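Local coordinates for SRPBCC family protein (Bacillus thuringiensis serovar konkukian, PDB 3F08) that is of unknown function but, as a Bet v 1-like protein of the polyketide cyclase and lipid transport family, probably binds a small hydrophobic molecule, at residues 18-23 with 28-33; 44-49 with 68-73; 89-94 with 100-105. The protein carries 5 engineered substitutions. All coordinates share one frame; numbering follows the deposited sequence.

Interaction 1. Residues 18-23 with 28-33; sequences WQLIGG and PDWLPY
Ile-21 sets a single methyl group squarely on the indole of Trp-30, a compact example of how a helix end can seat the loop that follows it. CG2 lies 3.5 Å from the centroid of the five-membered ring of Trp-30 and only 12° off the ring normal, a CH-pi contact over the face. This methyl is anti to the carbonyl carbon of Ile-21, which points it at the loop, while CG1 (chi1 74°) takes the position between N and C and carries CD1 elsewhere. On the opposite face of the indole, Leu-31 CD1 sits nearer the rim, so the ring is held between two aliphatic groups. Leu-20 splits its two methyls: CD1 lies 3.6 Å from Trp-30 CB, and CD2 lies 3.9 Å from Asp-29 CB.

No direct hydrogen bond joins the segments; one water bridges them firmly and a second more weakly. The first donates to Leu-20 O and to Asp-29 OD2, at 2.8 and 3.0 Å respectively. The second water donates one proton to Ile-21 O and the other to Gly-23 O. It lies at the edge of the indole, in its plane, where it receives a weak, long hydrogen bond of 3.5 Å from Trp-30 NE1.

Further out, Leu-132 of helix 114-137 touches both Leu-20 and Ile-21, while Ile-88 of strand 81-92 meets Ile-21 and Trp-30. The contact thus folds the loop after helix 14-21 back onto that helix, between the sheet and the long C-terminal helix, an arrangement that belongs to the helix-grip fold of Bet v 1-like proteins.

Interaction 2. Residues 44-49 with 68-73; sequences RVRHLA and RYYTYS
Arg-46 of strand 45-49 meets Tyr-70 and Tyr-72 of strand 69-73 although the two strands are not neighbours: strand 55-64 runs between them, antiparallel to both. The backbones therefore share no hydrogen bonds, and the contact is made by long side chains pointing to the same concave side of the curved sheet. Arg-46 leaves its strand with CG between N and C (chi1 66°) and then runs extended as far as NE. NH1 donates to Tyr-70 OH over 2.9 Å in a nearly straight bond (169°), the oxygen lying almost in the guanidinium plane, which stands 83° from the tyrosine ring.

An antiparallel sheet curved in this way, with polar and aromatic groups reaching inward, is the body of the helix-grip fold, whose interior holds ligands in many relatives.

NH2 lies over the centre of the Tyr-72 ring, with Arg-46 CZ 4.6 Å from the ring centroid, in a cation-pi contact whose planes are inclined rather than stacked. A water accepts from NH2 of Arg-46 at 3.1 Å and donates to Tyr-70 OH at 2.9 Å, closing a second path between them. The buried charge is probably balanced chiefly by the salt bridge from NH2 to Glu-58 on the intervening strand, while NH1 also donates to Phe-24 O.

Interaction 3. Residues 89-94 with 100-105; sequences QVKEGT and LVEWSG
Lys-91 and Glu-102 reach for each other diagonally across two adjacent antiparallel strands, each standing beside a different backbone partner: Lys-91 is paired with Leu-100, and Glu-102 with Gln-89. All four side chains rise from one face of the sheet. Glu-102 starts with CG anti to its own N (chi1 -166°) and continues extended. Lys-91 CG is instead anti to the carbonyl carbon (chi1 -60°), and its extended chain slants across until NZ stands 3.0 Å from Glu-102 OE1. The resulting salt bridge is one-sided, since OE2 is more distant; the ammonium approaches from above the carboxylate plane, 37° out of it. Near the root of the lysine chain, Lys-91 CB and Leu-100 CB lie 4.1 Å apart. A water sits between Glu-102 OE1 and Gln-89 OE1, although which of the acceptors around it receive its protons is doubtful. Gln-89 NE2 has its partner elsewhere, in Glu-67 O.

On the other face stand Val-90 and Val-101, the non-hydrogen-bonded pair, with their CG2 methyls in loose contact at 4.4 Å. Both also touch Val-17 of helix 14-21, and Val-101 meets Leu-129 and Leu-132 of helix 114-137, so this face belongs to the interior.

Backbone bonds frame these side chains in two reciprocal pairs. Gln-89 N gives to Glu-102 O over 2.8 Å, and Glu-102 N gives back to Gln-89 O, which is also approached by Val-101 CA in a CA-H...O contact of 3.4 Å. Lys-91 and Leu-100 exchange bonds likewise, but there each donor lies well above the acceptor's carbonyl plane. With one largely polar face, Leu-100 apart, and one packed on helices, this is the antiparallel beta hairpin of strands 81-92 and 99-109 within the helix-grip fold.

From the N terminus, interaction 1 comes first, closing the short loop 24-27 after helix 14-21. Interaction 2 spans strand 55-64 and its flanking turns, linking strands 45-49 and 69-74 across it, and interaction 3 closes the hairpin turn after strand 81-92. The three follow one another in series; none nests in or crosses another, yet all touch in space. Trp-18 packs on the backbone of Arg-68 and Tyr-69, and Ile-21 CD1 meets Val-90 CG2 at 3.5 Å. Arg-68 NH2 reaches Glu-92 OE2 at 2.7 Å in a salt bridge. Together they tie the first helix and its loop to both the middle of the sheet and its final hairpin.

Interaction 1. Residues 18-23 with 28-33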
# COMPACT_ATOMS: atom_id res chain seq x y z
N TRP B 18 -12.96 -7.48 -2.67
CA TRP B 18 -11.71 -6.72 -2.64
C TRP B 18 -12.00 -5.23 -2.45
O TRP B 18 -11.24 -4.51 -1.82
CB TRP B 18 -10.88 -6.95 -3.91
CG TRP B 18 -9.59 -6.19 -3.90
CD1 TRP B 18 -9.26 -5.13 -4.70
CD2 TRP B 18 -8.47 -6.39 -3.02
NE1 TRP B 18 -8.00 -4.66 -4.37
CE2 TRP B 18 -7.50 -5.42 -3.34
CE3 TRP B 18 -8.20 -7.30 -1.99
CZ2 TRP B 18 -6.26 -5.33 -2.67
CZ3 TRP B 18 -6.96 -7.21 -1.31
CH2 TRP B 18 -6.02 -6.22 -1.66
N GLN B 19 -13.12 -4.76 -3.00
CA GLN B 19 -13.49 -3.35 -2.85
C GLN B 19 -13.67 -3.08 -1.36
O GLN B 19 -13.20 -2.07 -0.83
CB GLN B 19 -14.82 -3.05 -3.55
CG GLN B 19 -14.77 -1.91 -4.57
CD GLN B 19 -14.10 -0.64 -4.05
OE1 GLN B 19 -14.61 0.04 -3.15
NE2 GLN B 19 -12.95 -0.33 -4.61
N LEU B 20 -14.34 -4.01 -0.69
CA LEU B 20 -14.62 -3.92 0.74
C LEU B 20 -13.38 -4.07 1.63
O LEU B 20 -13.12 -3.23 2.49
CB LEU B 20 -15.64 -5.00 1.13
CG LEU B 20 -16.64 -4.82 2.28
CD1 LEU B 20 -16.60 -6.02 3.19
CD2 LEU B 20 -16.35 -3.56 3.05
N ILE B 21 -12.61 -5.14 1.41
CA ILE B 21 -11.45 -5.41 2.26
C ILE B 21 -10.06 -5.01 1.77
O ILE B 21 -9.10 -5.08 2.53
CB ILE B 21 -11.42 -6.91 2.63
CG1 ILE B 21 -10.98 -7.74 1.43
CG2 ILE B 21 -12.81 -7.36 3.06
CD1 ILE B 21 -10.77 -9.21 1.74
N GLY B 22 -9.94 -4.60 0.51
CA GLY B 22 -8.64 -4.22 -0.03
C GLY B 22 -7.96 -3.04 0.65
O GLY B 22 -6.73 -2.92 0.61
N GLY B 23 -8.75 -2.15 1.25
CA GLY B 23 -8.19 -0.99 1.91
C GLY B 23 -7.49 -1.36 3.20
O GLY B 23 -8.07 -2.03 4.06
N PRO B 28 -12.52 -1.53 9.83
CA PRO B 28 -13.81 -1.28 10.50
C PRO B 28 -15.02 -1.36 9.59
O PRO B 28 -16.16 -1.38 10.06
CB PRO B 28 -13.62 0.10 11.15
CG PRO B 28 -12.47 0.71 10.43
CD PRO B 28 -11.56 -0.44 10.10
N ASP B 29 -14.78 -1.42 8.28
CA ASP B 29 -15.89 -1.54 7.33
C ASP B 29 -16.40 -2.98 7.29
O ASP B 29 -17.44 -3.25 6.69
CB ASP B 29 -15.47 -1.13 5.92
CG ASP B 29 -15.24 0.36 5.78
OD1 ASP B 29 -15.81 1.13 6.59
OD2 ASP B 29 -14.51 0.77 4.85
N TRP B 30 -15.68 -3.91 7.90
CA TRP B 30 -16.13 -5.30 7.89
C TRP B 30 -15.84 -6.09 9.15
O TRP B 30 -16.27 -7.24 9.28
CB TRP B 30 -15.58 -6.05 6.66
CG TRP B 30 -14.09 -6.03 6.49
CD1 TRP B 30 -13.33 -4.99 6.05
CD2 TRP B 30 -13.19 -7.13 6.68
NE1 TRP B 30 -12.01 -5.38 5.95
CE2 TRP B 30 -11.90 -6.69 6.33
CE3 TRP B 30 -13.36 -8.45 7.12
CZ2 TRP B 30 -10.78 -7.52 6.40
CZ3 TRP B 30 -12.24 -9.28 7.19
CH2 TRP B 30 -10.97 -8.81 6.83
N LEU B 31 -15.12 -5.48 10.09
CA LEU B 31 -14.78 -6.11 11.37
C LEU B 31 -15.44 -5.29 12.48
O LEU B 31 -14.97 -4.21 12.82
CB LEU B 31 -13.27 -6.13 11.57
CG LEU B 31 -12.50 -7.45 11.58
CD1 LEU B 31 -12.96 -8.33 10.44
CD2 LEU B 31 -11.00 -7.18 11.48
N PRO B 32 -16.55 -5.79 13.04
CA PRO B 32 -17.29 -5.11 14.11
C PRO B 32 -16.50 -4.81 15.39
O PRO B 32 -16.75 -3.80 16.04
CB PRO B 32 -18.46 -6.06 14.38
CG PRO B 32 -18.70 -6.68 13.02
CD PRO B 32 -17.28 -6.99 12.59
N TYR B 33 -15.56 -5.67 15.75
CA TYR B 33 -14.78 -5.47 16.96
C TYR B 33 -13.61 -4.50 16.82
O TYR B 33 -12.83 -4.31 17.75
CB TYR B 33 -14.30 -6.82 17.49
CG TYR B 33 -14.01 -7.82 16.40
CD1 TYR B 33 -12.74 -7.92 15.84
CD2 TYR B 33 -15.01 -8.67 15.93
CE1 TYR B 33 -12.46 -8.86 14.84
CE2 TYR B 33 -14.75 -9.61 14.94
CZ TYR B 33 -13.47 -9.70 14.40
OH TYR B 33 -13.20 -10.66 13.45
O HOH W 1 -14.02 -0.61 2.24
O HOH W 2 -8.85 -4.39 4.98

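Interaction 2. Residues 44-49 with 68-73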
# COMPACT_ATOMS: atom_id res chain seq x y z
N ARG B 44 1.27 3.71 5.33
CA ARG B 44 1.97 2.43 5.50
C ARG B 44 1.73 1.75 6.85
O ARG B 44 2.03 0.57 7.02
CB ARG B 44 3.48 2.63 5.33
CG ARG B 44 3.93 2.86 3.90
CD ARG B 44 5.40 3.27 3.87
NE ARG B 44 5.58 4.65 4.32
CZ ARG B 44 6.74 5.29 4.36
NH1 ARG B 44 7.86 4.67 4.01
NH2 ARG B 44 6.79 6.55 4.75
N VAL B 45 1.19 2.49 7.81
CA VAL B 45 0.96 1.93 9.13
C VAL B 45 -0.48 2.20 9.56
O VAL B 45 -1.00 3.30 9.38
CB VAL B 45 1.95 2.55 10.15
CG1 VAL B 45 1.64 2.07 11.56
CG2 VAL B 45 3.39 2.18 9.78
N ARG B 46 -1.13 1.18 10.11
CA ARG B 46 -2.50 1.35 10.56
C ARG B 46 -2.60 1.16 12.06
O ARG B 46 -1.99 0.25 12.63
CB ARG B 46 -3.46 0.40 9.83
CG ARG B 46 -3.27 -1.08 10.09
CD ARG B 46 -4.21 -1.90 9.20
NE ARG B 46 -4.04 -3.34 9.39
CZ ARG B 46 -4.60 -4.26 8.61
NH1 ARG B 46 -5.38 -3.90 7.59
NH2 ARG B 46 -4.39 -5.55 8.84
N HIS B 47 -3.35 2.05 12.70
CA HIS B 47 -3.57 2.00 14.14
C HIS B 47 -4.99 1.52 14.34
O HIS B 47 -5.94 2.22 14.01
CB HIS B 47 -3.39 3.38 14.77
CG HIS B 47 -1.97 3.85 14.81
ND1 HIS B 47 -1.22 4.08 13.67
CD2 HIS B 47 -1.15 4.10 15.86
CE1 HIS B 47 -0.00 4.46 14.02
NE2 HIS B 47 0.07 4.48 15.34
N LEU B 48 -5.12 0.31 14.88
CA LEU B 48 -6.42 -0.29 15.11
C LEU B 48 -6.81 -0.20 16.57
O LEU B 48 -6.05 -0.60 17.45
CB LEU B 48 -6.39 -1.75 14.69
CG LEU B 48 -5.74 -2.01 13.33
CD1 LEU B 48 -5.57 -3.51 13.12
CD2 LEU B 48 -6.59 -1.39 12.23
N ALA B 49 -8.00 0.32 16.83
CA ALA B 49 -8.46 0.42 18.20
C ALA B 49 -9.58 -0.58 18.45
O ALA B 49 -10.50 -0.68 17.64
CB ALA B 49 -8.96 1.83 18.48
N ARG B 68 -5.15 -8.84 -5.87
CA ARG B 68 -6.02 -8.71 -4.70
C ARG B 68 -5.52 -9.28 -3.37
O ARG B 68 -6.15 -10.16 -2.78
CB ARG B 68 -7.39 -9.31 -5.03
CG ARG B 68 -8.03 -8.74 -6.31
CD ARG B 68 -9.41 -9.32 -6.56
NE ARG B 68 -9.35 -10.77 -6.70
CZ ARG B 68 -9.23 -11.42 -7.85
NH1 ARG B 68 -9.16 -10.75 -9.00
NH2 ARG B 68 -9.16 -12.74 -7.86
N TYR B 69 -4.40 -8.76 -2.89
CA TYR B 69 -3.90 -9.21 -1.59
C TYR B 69 -2.99 -8.15 -0.99
O TYR B 69 -2.48 -7.27 -1.70
CB TYR B 69 -3.14 -10.53 -1.73
CG TYR B 69 -1.74 -10.42 -2.28
CD1 TYR B 69 -0.66 -10.14 -1.45
CD2 TYR B 69 -1.48 -10.60 -3.64
CE1 TYR B 69 0.64 -10.07 -1.94
CE2 TYR B 69 -0.18 -10.53 -4.15
CZ TYR B 69 0.87 -10.26 -3.29
OH TYR B 69 2.16 -10.21 -3.78
N TYR B 70 -2.84 -8.20 0.33
CA TYR B 70 -1.91 -7.32 1.01
C TYR B 70 -1.33 -8.12 2.15
O TYR B 70 -1.96 -9.06 2.65
CB TYR B 70 -2.55 -5.99 1.48
CG TYR B 70 -3.58 -6.02 2.59
CD1 TYR B 70 -3.23 -6.27 3.92
CD2 TYR B 70 -4.91 -5.70 2.32
CE1 TYR B 70 -4.18 -6.18 4.95
CE2 TYR B 70 -5.86 -5.62 3.33
CZ TYR B 70 -5.49 -5.86 4.64
OH TYR B 70 -6.45 -5.75 5.62
N THR B 71 -0.09 -7.80 2.51
CA THR B 71 0.63 -8.50 3.55
C THR B 71 1.03 -7.49 4.59
O THR B 71 1.49 -6.39 4.25
CB THR B 71 1.89 -9.17 2.97
OG1 THR B 71 1.50 -10.08 1.92
CG2 THR B 71 2.66 -9.93 4.05
N TYR B 72 0.87 -7.85 5.85
CA TYR B 72 1.22 -6.94 6.92
C TYR B 72 1.96 -7.64 8.04
O TYR B 72 1.90 -8.87 8.18
CB TYR B 72 -0.04 -6.27 7.46
CG TYR B 72 -1.03 -7.22 8.09
CD1 TYR B 72 -0.97 -7.53 9.45
CD2 TYR B 72 -2.04 -7.80 7.33
CE1 TYR B 72 -1.91 -8.38 10.04
CE2 TYR B 72 -2.98 -8.65 7.90
CZ TYR B 72 -2.91 -8.94 9.26
OH TYR B 72 -3.85 -9.78 9.82
N SER B 73 2.65 -6.85 8.84
CA SER B 73 3.40 -7.35 9.97
C SER B 73 2.86 -6.64 11.20
O SER B 73 2.14 -5.65 11.08
CB SER B 73 4.90 -7.07 9.79
OG SER B 73 5.15 -5.69 9.59
O HOH W 3 -6.17 -7.81 7.59

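Interaction 3. Residues 89-94 with 100-105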
# COMPACT_ATOMS: atom_id res chain seq x y z
N GLN B 89 -5.91 -12.63 1.01
CA GLN B 89 -6.07 -12.56 -0.43
C GLN B 89 -7.46 -12.97 -0.89
O GLN B 89 -8.07 -13.86 -0.31
CB GLN B 89 -5.02 -13.44 -1.12
CG GLN B 89 -5.13 -13.44 -2.64
CD GLN B 89 -3.96 -14.15 -3.30
OE1 GLN B 89 -3.48 -15.18 -2.82
NE2 GLN B 89 -3.50 -13.60 -4.42
N VAL B 90 -7.93 -12.31 -1.93
CA VAL B 90 -9.25 -12.60 -2.49
C VAL B 90 -9.04 -13.33 -3.81
O VAL B 90 -8.71 -12.72 -4.82
CB VAL B 90 -10.03 -11.30 -2.75
CG1 VAL B 90 -11.36 -11.62 -3.40
CG2 VAL B 90 -10.25 -10.55 -1.44
N LYS B 91 -9.22 -14.65 -3.79
CA LYS B 91 -9.05 -15.46 -4.98
C LYS B 91 -10.39 -15.68 -5.68
O LYS B 91 -11.45 -15.43 -5.12
CB LYS B 91 -8.45 -16.82 -4.61
CG LYS B 91 -7.08 -16.71 -3.96
CD LYS B 91 -6.46 -18.07 -3.70
CE LYS B 91 -5.00 -17.93 -3.29
NZ LYS B 91 -4.32 -19.24 -3.07
N GLU B 92 -10.32 -16.14 -6.92
CA GLU B 92 -11.52 -16.40 -7.70
C GLU B 92 -12.44 -17.39 -6.98
O GLU B 92 -11.98 -18.41 -6.47
CB GLU B 92 -11.15 -16.97 -9.06
CG GLU B 92 -10.50 -15.98 -10.03
CD GLU B 92 -9.16 -15.44 -9.54
OE1 GLU B 92 -8.45 -16.14 -8.77
OE2 GLU B 92 -8.79 -14.32 -9.97
N GLY B 93 -13.73 -17.09 -6.95
CA GLY B 93 -14.69 -17.98 -6.32
C GLY B 93 -15.11 -19.02 -7.34
O GLY B 93 -14.59 -19.04 -8.45
N THR B 94 -16.03 -19.91 -6.97
CA THR B 94 -16.49 -20.93 -7.90
C THR B 94 -17.47 -20.32 -8.91
O THR B 94 -17.63 -20.82 -10.02
CB THR B 94 -17.18 -22.08 -7.16
OG1 THR B 94 -18.11 -21.55 -6.21
CG2 THR B 94 -16.14 -22.94 -6.43
N LEU B 100 -13.07 -16.75 -2.99
CA LEU B 100 -12.38 -17.64 -2.07
C LEU B 100 -11.40 -16.74 -1.35
O LEU B 100 -10.34 -16.39 -1.88
CB LEU B 100 -11.62 -18.73 -2.80
CG LEU B 100 -10.97 -19.71 -1.82
CD1 LEU B 100 -12.06 -20.41 -1.01
CD2 LEU B 100 -10.12 -20.73 -2.57
N VAL B 101 -11.75 -16.33 -0.14
CA VAL B 101 -10.88 -15.46 0.62
C VAL B 101 -9.98 -16.31 1.50
O VAL B 101 -10.45 -17.13 2.29
CB VAL B 101 -11.68 -14.48 1.46
CG1 VAL B 101 -10.73 -13.56 2.22
CG2 VAL B 101 -12.62 -13.67 0.55
N GLU B 102 -8.68 -16.11 1.35
CA GLU B 102 -7.69 -16.86 2.10
C GLU B 102 -6.89 -15.93 3.00
O GLU B 102 -6.39 -14.89 2.56
CB GLU B 102 -6.77 -17.56 1.10
CG GLU B 102 -5.88 -18.64 1.66
CD GLU B 102 -5.20 -19.43 0.55
OE1 GLU B 102 -4.30 -18.89 -0.12
OE2 GLU B 102 -5.59 -20.60 0.33
N TRP B 103 -6.79 -16.30 4.28
CA TRP B 103 -6.06 -15.51 5.26
C TRP B 103 -4.99 -16.44 5.83
O TRP B 103 -5.32 -17.50 6.37
CB TRP B 103 -7.00 -15.05 6.38
CG TRP B 103 -6.53 -13.83 7.10
CD1 TRP B 103 -5.25 -13.38 7.23
CD2 TRP B 103 -7.35 -12.90 7.83
NE1 TRP B 103 -5.22 -12.23 7.98
CE2 TRP B 103 -6.49 -11.91 8.36
CE3 TRP B 103 -8.73 -12.81 8.08
CZ2 TRP B 103 -6.97 -10.85 9.13
CZ3 TRP B 103 -9.20 -11.75 8.85
CH2 TRP B 103 -8.32 -10.78 9.37
N SER B 104 -3.73 -16.06 5.72
CA SER B 104 -2.66 -16.91 6.22
C SER B 104 -1.58 -16.13 6.97
O SER B 104 -1.43 -14.92 6.78
CB SER B 104 -2.03 -17.68 5.06
OG SER B 104 -1.37 -16.78 4.19
N GLY B 105 -0.83 -16.84 7.80
CA GLY B 105 0.22 -16.19 8.55
C GLY B 105 1.37 -17.09 8.95
O GLY B 105 1.22 -18.31 9.07
O HOH W 4 -3.31 -16.50 -0.36